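Local coordinates for Ser-thr phosphatase MSPP (Mycobacterium smegmatis, PDB 2JFR), which probably removes phosphate from serine and threonine residues of proteins, as a metal-dependent phosphatase of the PPM (PP2C) family, at residues Pro61-Leu66 with Gly104-Asn109; Leu115-Ile118 with Met123-Leu126; Asp128-Ala133 with Gly167-Gly172. All blocks are in the same frame, centred on the assembly; numbering follows the deposited sequence.

The three contacts lie in different parts of the PP2C beta-sandwich. Interaction 1 sets the start of helix 63-81 against strand 106-110 and is mostly buried and apolar. Interaction 3 reaches the same sheet one strand over, at 169-172, but is polar: a histidine, two aspartates and a water meet in a partly buried place nearer the metal site than interaction 1. Interaction 2, also partly buried, belongs to the other sheet, where neighbouring strands of a hairpin share backbone hydrogen bonds, with an aromatic contact on one face and a salt bridge on the other. Leu115 of interaction 2 packs on Val107 between the sheets, and probable backbone hydrogen bonds from Val107 to Phe171 and from Asn109 to Asp169 join interactions 1 and 3.

Interaction 1 (Pro61-Leu66 with Gly104-Asn109); sequences PDRDGL and GPLVVN
Leu66, in the first turn of helix 63-81, faces Val108 of strand 106-110 with their CA atoms 8.3 Å apart, while Arg63 stands opposite Leu106 at a CA-CA distance of 7.7 Å; no hydrogen bond crosses the gap. Leu66 and Val108 reach toward each other tip to tip, CD2 of the leucine meeting CG2 of the valine at 3.7 Å. Val108 CG1 lies anti to the backbone N (chi1 -180°), which leaves CG2 as the branch that touches the helix. Arg63 crosses Leu106 at about a right angle. Its methylenes run over one leucine methyl, with CG 3.7 Å from Leu106 CD2, and its extended chain carries NH1 on to the other methyl, Leu106 CD1, at 3.6 Å. Before the helix, Asp62 is the N-cap: its OD1 accepts from Gly65 N at 2.8 Å and occupies one of the amides of the first turn. Leu67 and Val70 of the same helix also cover Val108, so the helix lies against one face of the sheet in the PP2C sandwich. The Leu66 contacts are apolar, and Arg63 adds its methylenes and NH1 at the exposed border, where the guanidinium keeps its charge at the surface.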
ATOM      1  N   PRO A  61       5.402  -6.674  18.330  1.00 16.91           N
ATOM      2  CA  PRO A  61       4.509  -5.637  17.794  1.00 16.66           C
ATOM      3  C   PRO A  61       4.864  -4.257  18.320  1.00 16.62           C
ATOM      4  O   PRO A  61       4.157  -3.667  19.171  1.00 18.70           O
ATOM      5  CB  PRO A  61       3.109  -6.097  18.234  1.00 17.39           C
ATOM      6  CG  PRO A  61       3.368  -6.843  19.518  1.00 18.12           C
ATOM      7  CD  PRO A  61       4.678  -7.585  19.243  1.00 17.59           C
ATOM      8  N   ASP A  62       5.962  -3.727  17.873  1.00 16.67           N
ATOM      9  CA  ASP A  62       6.396  -2.370  18.175  1.00 17.00           C
ATOM     10  C   ASP A  62       7.086  -1.845  16.923  1.00 16.40           C
ATOM     11  O   ASP A  62       7.196  -2.525  15.923  1.00 16.61           O
ATOM     12  CB  ASP A  62       7.285  -2.255  19.413  1.00 17.75           C
ATOM     13  CG  ASP A  62       8.641  -2.865  19.326  1.00 18.21           C
ATOM     14  OD1 ASP A  62       8.975  -3.560  18.363  1.00 19.90           O
ATOM     15  OD2 ASP A  62       9.438  -2.630  20.287  1.00 22.93           O
ATOM     16  N   ARG A  63       7.564  -0.594  16.977  1.00 16.90           N
ATOM     17  CA  ARG A  63       8.172  -0.004  15.777  1.00 16.55           C
ATOM     18  C   ARG A  63       9.346  -0.816  15.285  1.00 16.32           C
ATOM     19  O   ARG A  63       9.484  -1.145  14.114  1.00 16.73           O
ATOM     20  CB  ARG A  63       8.559   1.450  16.078  1.00 17.88           C
ATOM     21  CG  ARG A  63       9.461   2.010  14.987  1.00 17.74           C
ATOM     22  CD  ARG A  63       9.637   3.487  15.095  1.00 20.82           C
ATOM     23  NE  ARG A  63      10.633   3.991  14.161  1.00 22.89           N
ATOM     24  CZ  ARG A  63      10.650   5.188  13.620  1.00 19.56           C
ATOM     25  NH1 ARG A  63       9.698   6.021  13.861  1.00 20.81           N
ATOM     26  NH2 ARG A  63      11.640   5.484  12.807  1.00 22.34           N
ATOM     27  N   ASP A  64      10.281  -1.141  16.193  1.00 17.25           N
ATOM     28  CA  ASP A  64      11.462  -1.875  15.753  1.00 17.72           C
ATOM     29  C   ASP A  64      11.104  -3.252  15.226  1.00 17.02           C
ATOM     30  O   ASP A  64      11.705  -3.738  14.278  1.00 17.69           O
ATOM     31  CB  ASP A  64      12.421  -2.047  16.929  1.00 22.40           C
ATOM     32  CG  ASP A  64      13.201  -0.784  17.234  1.00 30.76           C
ATOM     33  OD1 ASP A  64      13.152   0.179  16.471  1.00 34.50           O
ATOM     34  OD2 ASP A  64      13.917  -0.780  18.268  1.00 41.48           O
ATOM     35  N   GLY A  65      10.088  -3.874  15.837  1.00 17.25           N
ATOM     36  CA  GLY A  65       9.618  -5.160  15.379  1.00 16.98           C
ATOM     37  C   GLY A  65       8.998  -5.132  14.034  1.00 16.42           C
ATOM     38  O   GLY A  65       9.146  -6.065  13.231  1.00 17.60           O
ATOM     39  N   LEU A  66       8.285  -4.077  13.735  1.00 16.42           N
ATOM     40  CA  LEU A  66       7.714  -3.881  12.408  1.00 16.34           C
ATOM     41  C   LEU A  66       8.803  -3.723  11.390  1.00 16.06           C
ATOM     42  O   LEU A  66       8.770  -4.340  10.318  1.00 16.18           O
ATOM     43  CB  LEU A  66       6.772  -2.665  12.413  1.00 16.27           C
ATOM     44  CG  LEU A  66       6.153  -2.301  11.072  1.00 16.50           C
ATOM     45  CD1 LEU A  66       5.358  -3.461  10.540  1.00 18.54           C
ATOM     46  CD2 LEU A  66       5.336  -1.041  11.174  1.00 18.59           C
ATOM     47  N   GLY A 104       2.851   6.342  18.302  1.00 15.75           N
ATOM     48  CA  GLY A 104       1.799   6.749  17.445  1.00 15.87           C
ATOM     49  C   GLY A 104       1.817   6.038  16.093  1.00 14.92           C
ATOM     50  O   GLY A 104       2.749   5.278  15.774  1.00 15.30           O
ATOM     51  N   PRO A 105       0.813   6.280  15.289  1.00 14.75           N
ATOM     52  CA  PRO A 105       0.653   5.556  14.007  1.00 14.82           C
ATOM     53  C   PRO A 105       1.879   5.707  13.132  1.00 14.41           C
ATOM     54  O   PRO A 105       2.482   6.803  13.049  1.00 14.85           O
ATOM     55  CB  PRO A 105      -0.585   6.148  13.415  1.00 16.35           C
ATOM     56  CG  PRO A 105      -1.408   6.534  14.645  1.00 17.54           C
ATOM     57  CD  PRO A 105      -0.375   7.115  15.559  1.00 16.92           C
ATOM     58  N   LEU A 106       2.242   4.631  12.468  1.00 14.44           N
ATOM     59  CA  LEU A 106       3.487   4.565  11.697  1.00 14.34           C
ATOM     60  C   LEU A 106       3.232   3.924  10.341  1.00 14.03           C
ATOM     61  O   LEU A 106       2.480   2.953  10.262  1.00 15.09           O
ATOM     62  CB  LEU A 106       4.502   3.731  12.492  1.00 15.31           C
ATOM     63  CG  LEU A 106       5.973   3.839  12.023  1.00 16.23           C
ATOM     64  CD1 LEU A 106       6.544   5.173  12.409  1.00 16.78           C
ATOM     65  CD2 LEU A 106       6.760   2.726  12.610  1.00 18.99           C
ATOM     66  N   VAL A 107       3.869   4.468   9.331  1.00 13.78           N
ATOM     67  CA  VAL A 107       3.903   3.842   7.979  1.00 13.98           C
ATOM     68  C   VAL A 107       5.294   3.452   7.648  1.00 14.11           C
ATOM     69  O   VAL A 107       6.278   4.184   7.898  1.00 15.24           O
ATOM     70  CB  VAL A 107       3.261   4.734   6.919  1.00 14.53           C
ATOM     71  CG1 VAL A 107       3.925   6.093   6.769  1.00 16.29           C
ATOM     72  CG2 VAL A 107       3.189   4.027   5.559  1.00 15.38           C
ATOM     73  N   VAL A 108       5.429   2.259   7.048  1.00 14.19           N
ATOM     74  CA  VAL A 108       6.677   1.767   6.475  1.00 14.50           C
ATOM     75  C   VAL A 108       6.354   1.411   5.032  1.00 14.68           C
ATOM     76  O   VAL A 108       5.406   0.670   4.780  1.00 16.04           O
ATOM     77  CB  VAL A 108       7.195   0.555   7.263  1.00 15.48           C
ATOM     78  CG1 VAL A 108       8.509   0.070   6.628  1.00 17.46           C
ATOM     79  CG2 VAL A 108       7.370   0.869   8.728  1.00 18.12           C
ATOM     80  N   ASN A 109       7.124   1.944   4.078  1.00 14.50           N
ATOM     81  CA  ASN A 109       6.728   1.757   2.697  1.00 14.53           C
ATOM     82  C   ASN A 109       7.934   1.667   1.780  1.00 14.56           C
ATOM     83  O   ASN A 109       8.953   2.339   1.924  1.00 14.82           O
ATOM     84  CB  ASN A 109       5.780   2.855   2.233  1.00 15.71           C
ATOM     85  CG  ASN A 109       6.389   4.308   2.269  1.00 17.74           C
ATOM     86  OD1 ASN A 109       6.623   4.873   1.204  1.00 22.82           O
ATOM     87  ND2 ASN A 109       6.604   4.774   3.460  1.00 19.98           N
TER

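Interaction 2 (Leu115-Ile118 with Met123-Leu126); sequences LYRI and MEQL
Met123 and Tyr116 meet on one face of a two-stranded antiparallel ladder. In the conformer modelled here, the methionine chain runs fully extended from CB. CG, anti to the backbone N, lies beside Ile118, 4.0 Å from the modelled position of its CG1. SD stands obliquely to the tyrosine ring, 5.0 Å from the centroid, a Met-aromatic contact. CE ends over the ring centre, 3.5 Å from the centroid and 12° off the normal, a CH-pi contact. Ala201, Ile197 and Val198 of helix 194-201 also touch Met123, so this helix covers the face. The ladder is the hairpin of strands 115-119 and 122-125, at the edge of one sheet of the PP2C sandwich. Tyr116-Gln125 and Ile118-Met123 are its non-hydrogen-bonded pairs, and Arg117-Glu124 is the hydrogen-bonded pair between them, with bonds from Arg117 N to Glu124 O and from Glu124 N to Arg117 O. Leu126 N adds a hydrogen bond to Leu115 O, 2.8 Å long. On the face of Arg117 and Glu124, Arg117 bends at chi3 (61°), and its NH2 forms a salt bridge with OE2 of one Glu124 conformer at 2.7 Å, near the guanidinium plane, the carboxylate turned 87° to it; NH1 is hydrogen-bonded to Asp174 O. A water links Tyr116 OH at 2.6 Å to Gln125 OE1, whose amide NE2 is held by Thr127 O.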
ATOM      1  N   LEU A 115      -0.116   5.331   0.757  1.00 14.11           N
ATOM      2  CA  LEU A 115      -0.986   5.646   1.874  1.00 13.72           C
ATOM      3  C   LEU A 115      -1.565   7.045   1.660  1.00 13.63           C
ATOM      4  O   LEU A 115      -0.831   7.982   1.385  1.00 14.43           O
ATOM      5  CB  LEU A 115      -0.197   5.630   3.167  1.00 14.29           C
ATOM      6  CG  LEU A 115      -0.926   6.143   4.416  1.00 14.40           C
ATOM      7  CD1 LEU A 115      -2.079   5.249   4.764  1.00 14.82           C
ATOM      8  CD2 LEU A 115       0.050   6.293   5.571  1.00 15.88           C
ATOM      9  N   TYR A 116      -2.868   7.150   1.863  1.00 13.90           N
ATOM     10  CA  TYR A 116      -3.599   8.402   1.815  1.00 14.31           C
ATOM     11  C   TYR A 116      -4.284   8.659   3.131  1.00 14.47           C
ATOM     12  O   TYR A 116      -4.721   7.708   3.810  1.00 15.01           O
ATOM     13  CB  TYR A 116      -4.687   8.402   0.735  1.00 15.09           C
ATOM     14  CG  TYR A 116      -4.265   7.956  -0.623  1.00 15.46           C
ATOM     15  CD1 TYR A 116      -3.896   8.844  -1.612  1.00 15.97           C
ATOM     16  CD2 TYR A 116      -4.198   6.581  -0.938  1.00 16.74           C
ATOM     17  CE1 TYR A 116      -3.511   8.377  -2.884  1.00 16.51           C
ATOM     18  CE2 TYR A 116      -3.841   6.121  -2.168  1.00 17.66           C
ATOM     19  CZ  TYR A 116      -3.486   7.016  -3.133  1.00 16.89           C
ATOM     20  OH  TYR A 116      -3.099   6.532  -4.373  1.00 19.08           O
ATOM     21  N   ARG A 117      -4.451   9.931   3.452  1.00 15.78           N
ATOM     22  CA  ARG A 117      -5.349  10.347   4.543  1.00 16.04           C
ATOM     23  C   ARG A 117      -6.514  11.063   3.922  1.00 15.66           C
ATOM     24  O   ARG A 117      -6.354  11.900   3.062  1.00 16.02           O
ATOM     25  CB  ARG A 117      -4.654  11.269   5.503  1.00 17.02           C
ATOM     26  CG  ARG A 117      -5.524  11.655   6.712  1.00 17.89           C
ATOM     27  CD  ARG A 117      -4.850  12.659   7.629  1.00 19.18           C
ATOM     28  NE  ARG A 117      -4.610  13.861   6.860  1.00 19.50           N
ATOM     29  CZ  ARG A 117      -3.589  14.665   6.973  1.00 27.43           C
ATOM     30  NH1 ARG A 117      -2.744  14.498   7.965  1.00 42.90           N
ATOM     31  NH2 ARG A 117      -3.483  15.665   6.134  1.00 40.37           N
ATOM     32  N   ILE A 118      -7.702  10.708   4.427  1.00 15.96           N
ATOM     33  CA  ILE A 118      -8.959  11.314   4.034  0.67 17.06           C
ATOM     34  C   ILE A 118      -9.459  12.072   5.234  1.00 16.62           C
ATOM     35  O   ILE A 118      -9.740  11.489   6.279  1.00 17.14           O
ATOM     36  CB  ILE A 118      -9.874  10.187   3.523  0.67 18.45           C
ATOM     37  CG1 ILE A 118      -9.177   9.484   2.374  0.67 18.63           C
ATOM     38  CG2 ILE A 118     -11.268  10.660   3.127  0.67 20.73           C
ATOM     39  CD1 ILE A 118      -9.588   8.068   2.096  0.67 20.12           C
ATOM     40  N   MET A 123      -8.577  14.038   0.105  1.00 19.02           N
ATOM     41  CA  MET A 123      -7.748  12.853   0.023  0.66 19.56           C
ATOM     42  C   MET A 123      -6.322  13.269  -0.325  1.00 18.25           C
ATOM     43  O   MET A 123      -6.187  13.878  -1.391  1.00 23.15           O
ATOM     44  CB  MET A 123      -8.322  11.886  -1.037  0.66 21.91           C
ATOM     45  CG  MET A 123      -7.549  10.561  -1.163  0.66 20.69           C
ATOM     46  SD  MET A 123      -8.451   9.507  -2.388  0.66 24.82           S
ATOM     47  CE  MET A 123      -7.283   8.210  -2.536  0.66 27.86           C
ATOM     48  N   GLU A 124      -5.346  13.001   0.508  1.00 15.67           N
ATOM     49  CA  GLU A 124      -3.979  13.373   0.071  0.50 16.30           C
ATOM     50  C   GLU A 124      -3.058  12.203   0.386  1.00 15.80           C
ATOM     51  O   GLU A 124      -3.213  11.417   1.308  1.00 17.81           O
ATOM     52  CB  GLU A 124      -3.537  14.673   0.741  0.50 15.29           C
ATOM     53  CG  GLU A 124      -3.339  14.457   2.234  0.50 16.37           C
ATOM     54  CD  GLU A 124      -2.739  15.733   2.834  0.50 18.61           C
ATOM     55  OE1 GLU A 124      -1.567  16.005   2.620  0.50 23.17           O
ATOM     56  OE2 GLU A 124      -3.423  16.517   3.524  0.50 35.28           O
ATOM     57  N   GLN A 125      -2.108  12.096  -0.503  1.00 15.00           N
ATOM     58  CA  GLN A 125      -1.108  11.029  -0.460  1.00 14.78           C
ATOM     59  C   GLN A 125      -0.002  11.410   0.493  1.00 14.70           C
ATOM     60  O   GLN A 125       0.628  12.473   0.373  1.00 16.07           O
ATOM     61  CB  GLN A 125      -0.554  10.779  -1.857  1.00 15.04           C
ATOM     62  CG  GLN A 125       0.494   9.663  -1.847  1.00 15.49           C
ATOM     63  CD  GLN A 125       0.856   9.179  -3.208  1.00 15.79           C
ATOM     64  OE1 GLN A 125       0.074   9.202  -4.152  1.00 17.42           O
ATOM     65  NE2 GLN A 125       2.074   8.697  -3.309  1.00 17.67           N
ATOM     66  N   LEU A 126       0.288  10.547   1.456  1.00 14.81           N
ATOM     67  CA  LEU A 126       1.267  10.825   2.485  1.00 14.81           C
ATOM     68  C   LEU A 126       2.629  10.282   2.224  1.00 14.88           C
ATOM     69  O   LEU A 126       3.615  10.775   2.770  1.00 16.97           O
ATOM     70  CB  LEU A 126       0.800  10.236   3.827  1.00 15.02           C
ATOM     71  CG  LEU A 126      -0.556  10.723   4.300  1.00 15.88           C
ATOM     72  CD1 LEU A 126      -0.831  10.113   5.670  1.00 17.07           C
ATOM     73  CD2 LEU A 126      -0.638  12.238   4.360  1.00 17.80           C
TER
HETATM   74  O   HOH W   1      -1.727   8.064  -5.989  1.00 21.11           O

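Interaction 3 (Asp128-Ala133 with Gly167-Gly172); sequences DDHSVA and GPDVFG
The loop leading into helix 132-138 is tied to edge strand 169-172 by a His-carboxylate hydrogen bond. His130 NE2 donates to Asp169 OD2 at 2.8 Å with an N-H...O angle of 158°. The acceptor lies in the ring plane of His130, at the edge. The N-H reaches OD2 from above the carboxylate plane, 64° out of it. The other ring nitrogen, ND1, accepts from Gly111 N, so both are engaged and the rotation of the ring is fixed. Strand 169-172 is the outermost strand of the sheet, next to 106-110, with Asp169 hydrogen-bonded through its backbone to Asn109. His130 stands about 6 Å, side chain to side chain, from Asp112, a residue seen to bind a magnesium ion in a structure of this protein, though not bound to one here. A water bridges the two segments further, accepting from Asp128 N at 2.9 Å and donating to Asp169 OD2 at 2.7 Å. In the conformer modelled here, Asp128 OD2 comes within 4.0 Å of Asp169 OD2, their carboxylate planes 87° apart. Arg138 forms salt bridges with both oxygens and probably offsets the repulsion, while Arg158 holds Asp169 OD1.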
ATOM      1  N   ASP A 128       5.836   8.821  -0.354  1.00 16.20           N
ATOM      2  CA  ASP A 128       6.479   8.995  -1.676  0.73 17.31           C
ATOM      3  C   ASP A 128       6.496   7.683  -2.424  1.00 15.27           C
ATOM      4  O   ASP A 128       6.599   6.600  -1.805  1.00 17.81           O
ATOM      5  CB  ASP A 128       7.925   9.458  -1.515  0.73 24.98           C
ATOM      6  CG  ASP A 128       8.283  10.633  -0.746  0.73 27.11           C
ATOM      7  OD1 ASP A 128       7.615  11.656  -0.486  0.73 27.32           O
ATOM      8  OD2 ASP A 128       9.459  10.657  -0.227  0.73 28.45           O
ATOM      9  N   ASP A 129       6.324   7.784  -3.707  1.00 15.14           N
ATOM     10  CA  ASP A 129       6.390   6.613  -4.597  1.00 14.66           C
ATOM     11  C   ASP A 129       7.833   6.428  -5.060  1.00 14.61           C
ATOM     12  O   ASP A 129       8.477   7.353  -5.586  1.00 16.01           O
ATOM     13  CB  ASP A 129       5.516   6.816  -5.831  1.00 16.03           C
ATOM     14  CG  ASP A 129       4.055   6.647  -5.580  1.00 17.64           C
ATOM     15  OD1 ASP A 129       3.653   6.108  -4.598  1.00 20.41           O
ATOM     16  OD2 ASP A 129       3.353   6.958  -6.556  1.00 27.77           O
ATOM     17  N   HIS A 130       8.358   5.239  -4.865  1.00 14.27           N
ATOM     18  CA  HIS A 130       9.698   4.885  -5.304  1.00 14.51           C
ATOM     19  C   HIS A 130       9.594   4.322  -6.719  1.00 14.29           C
ATOM     20  O   HIS A 130       9.630   3.130  -6.971  1.00 15.08           O
ATOM     21  CB  HIS A 130      10.306   3.880  -4.348  1.00 15.11           C
ATOM     22  CG  HIS A 130      10.238   4.290  -2.932  1.00 15.18           C
ATOM     23  ND1 HIS A 130       9.825   3.443  -1.958  1.00 15.39           N
ATOM     24  CD2 HIS A 130      10.410   5.505  -2.383  1.00 17.13           C
ATOM     25  CE1 HIS A 130       9.777   4.131  -0.839  1.00 16.08           C
ATOM     26  NE2 HIS A 130      10.160   5.383  -1.037  1.00 17.10           N
ATOM     27  N   SER A 131       9.408   5.250  -7.630  1.00 15.49           N
ATOM     28  CA  SER A 131       9.310   4.970  -9.063  1.00 15.59           C
ATOM     29  C   SER A 131       9.990   6.109  -9.773  1.00 15.28           C
ATOM     30  O   SER A 131      10.217   7.158  -9.208  1.00 15.75           O
ATOM     31  CB  SER A 131       7.872   4.841  -9.516  1.00 16.88           C
ATOM     32  OG  SER A 131       7.224   6.089  -9.427  1.00 17.79           O
ATOM     33  N   VAL A 132      10.226   5.958 -11.074  1.00 16.13           N
ATOM     34  CA  VAL A 132      10.860   7.042 -11.794  1.00 16.13           C
ATOM     35  C   VAL A 132      10.041   8.318 -11.682  1.00 16.40           C
ATOM     36  O   VAL A 132      10.516   9.410 -11.420  1.00 18.07           O
ATOM     37  CB  VAL A 132      11.069   6.675 -13.274  1.00 17.97           C
ATOM     38  CG1 VAL A 132      11.594   7.873 -14.072  1.00 20.09           C
ATOM     39  CG2 VAL A 132      12.047   5.491 -13.344  1.00 19.41           C
ATOM     40  N   ALA A 133       8.712   8.204 -11.856  1.00 17.03           N
ATOM     41  CA  ALA A 133       7.809   9.332 -11.721  1.00 17.79           C
ATOM     42  C   ALA A 133       7.740   9.850 -10.320  1.00 17.25           C
ATOM     43  O   ALA A 133       7.759  11.058 -10.063  1.00 18.72           O
ATOM     44  CB  ALA A 133       6.423   8.912 -12.235  1.00 19.81           C
ATOM     45  N   GLY A 167      15.926  -0.371   2.074  1.00 24.45           N
ATOM     46  CA  GLY A 167      15.787   0.782   2.917  1.00 29.51           C
ATOM     47  C   GLY A 167      14.370   1.383   2.714  1.00 25.72           C
ATOM     48  O   GLY A 167      14.230   2.308   1.948  1.00 25.12           O
ATOM     49  N   PRO A 168      13.405   0.854   3.453  1.00 22.58           N
ATOM     50  CA  PRO A 168      12.074   1.414   3.325  1.00 19.31           C
ATOM     51  C   PRO A 168      12.035   2.821   3.941  1.00 17.42           C
ATOM     52  O   PRO A 168      12.800   3.169   4.820  1.00 19.53           O
ATOM     53  CB  PRO A 168      11.184   0.467   4.150  1.00 20.47           C
ATOM     54  CG  PRO A 168      12.058  -0.056   5.205  1.00 24.67           C
ATOM     55  CD  PRO A 168      13.399  -0.241   4.482  1.00 25.94           C
ATOM     56  N   ASP A 169      11.077   3.610   3.481  1.00 15.82           N
ATOM     57  CA  ASP A 169      10.733   4.829   4.193  1.00 15.45           C
ATOM     58  C   ASP A 169       9.950   4.442   5.454  1.00 15.04           C
ATOM     59  O   ASP A 169       9.178   3.473   5.435  1.00 15.94           O
ATOM     60  CB  ASP A 169       9.900   5.733   3.333  1.00 15.89           C
ATOM     61  CG  ASP A 169      10.644   6.436   2.209  1.00 16.79           C
ATOM     62  OD1 ASP A 169      11.912   6.410   2.211  1.00 22.28           O
ATOM     63  OD2 ASP A 169       9.985   6.970   1.304  1.00 17.96           O
ATOM     64  N   VAL A 170      10.152   5.205   6.510  1.00 15.14           N
ATOM     65  CA  VAL A 170       9.541   4.980   7.822  0.61 14.75           C
ATOM     66  C   VAL A 170       9.122   6.319   8.353  1.00 14.81           C
ATOM     67  O   VAL A 170      10.001   7.175   8.511  1.00 16.67           O
ATOM     68  CB  VAL A 170      10.529   4.314   8.776  0.61 14.98           C
ATOM     69  CG1 VAL A 170       9.870   4.098  10.150  0.61 17.36           C
ATOM     70  CG2 VAL A 170      11.059   3.033   8.173  0.61 16.94           C
ATOM     71  N   PHE A 171       7.861   6.568   8.703  1.00 14.42           N
ATOM     72  CA  PHE A 171       7.535   7.848   9.286  1.00 14.45           C
ATOM     73  C   PHE A 171       6.229   7.741  10.041  1.00 14.22           C
ATOM     74  O   PHE A 171       5.341   6.926   9.737  1.00 14.71           O
ATOM     75  CB  PHE A 171       7.411   8.973   8.253  1.00 15.94           C
ATOM     76  CG  PHE A 171       7.947  10.268   8.857  1.00 16.30           C
ATOM     77  CD1 PHE A 171       9.277  10.471   8.957  1.00 22.64           C
ATOM     78  CD2 PHE A 171       7.083  11.252   9.374  1.00 16.17           C
ATOM     79  CE1 PHE A 171       9.768  11.638   9.540  1.00 22.75           C
ATOM     80  CE2 PHE A 171       7.592  12.392   9.933  1.00 17.62           C
ATOM     81  CZ  PHE A 171       8.923  12.567  10.048  1.00 21.32           C
ATOM     82  N   GLY A 172       6.051   8.625  11.014  1.00 14.48           N
ATOM     83  CA  GLY A 172       4.775   8.760  11.660  1.00 14.46           C
ATOM     84  C   GLY A 172       3.726   9.236  10.696  1.00 14.13           C
ATOM     85  O   GLY A 172       3.969   9.941   9.741  1.00 16.12           O
TER
HETATM   86  O   HOH W   2       7.401   7.706   1.761  1.00 18.53           O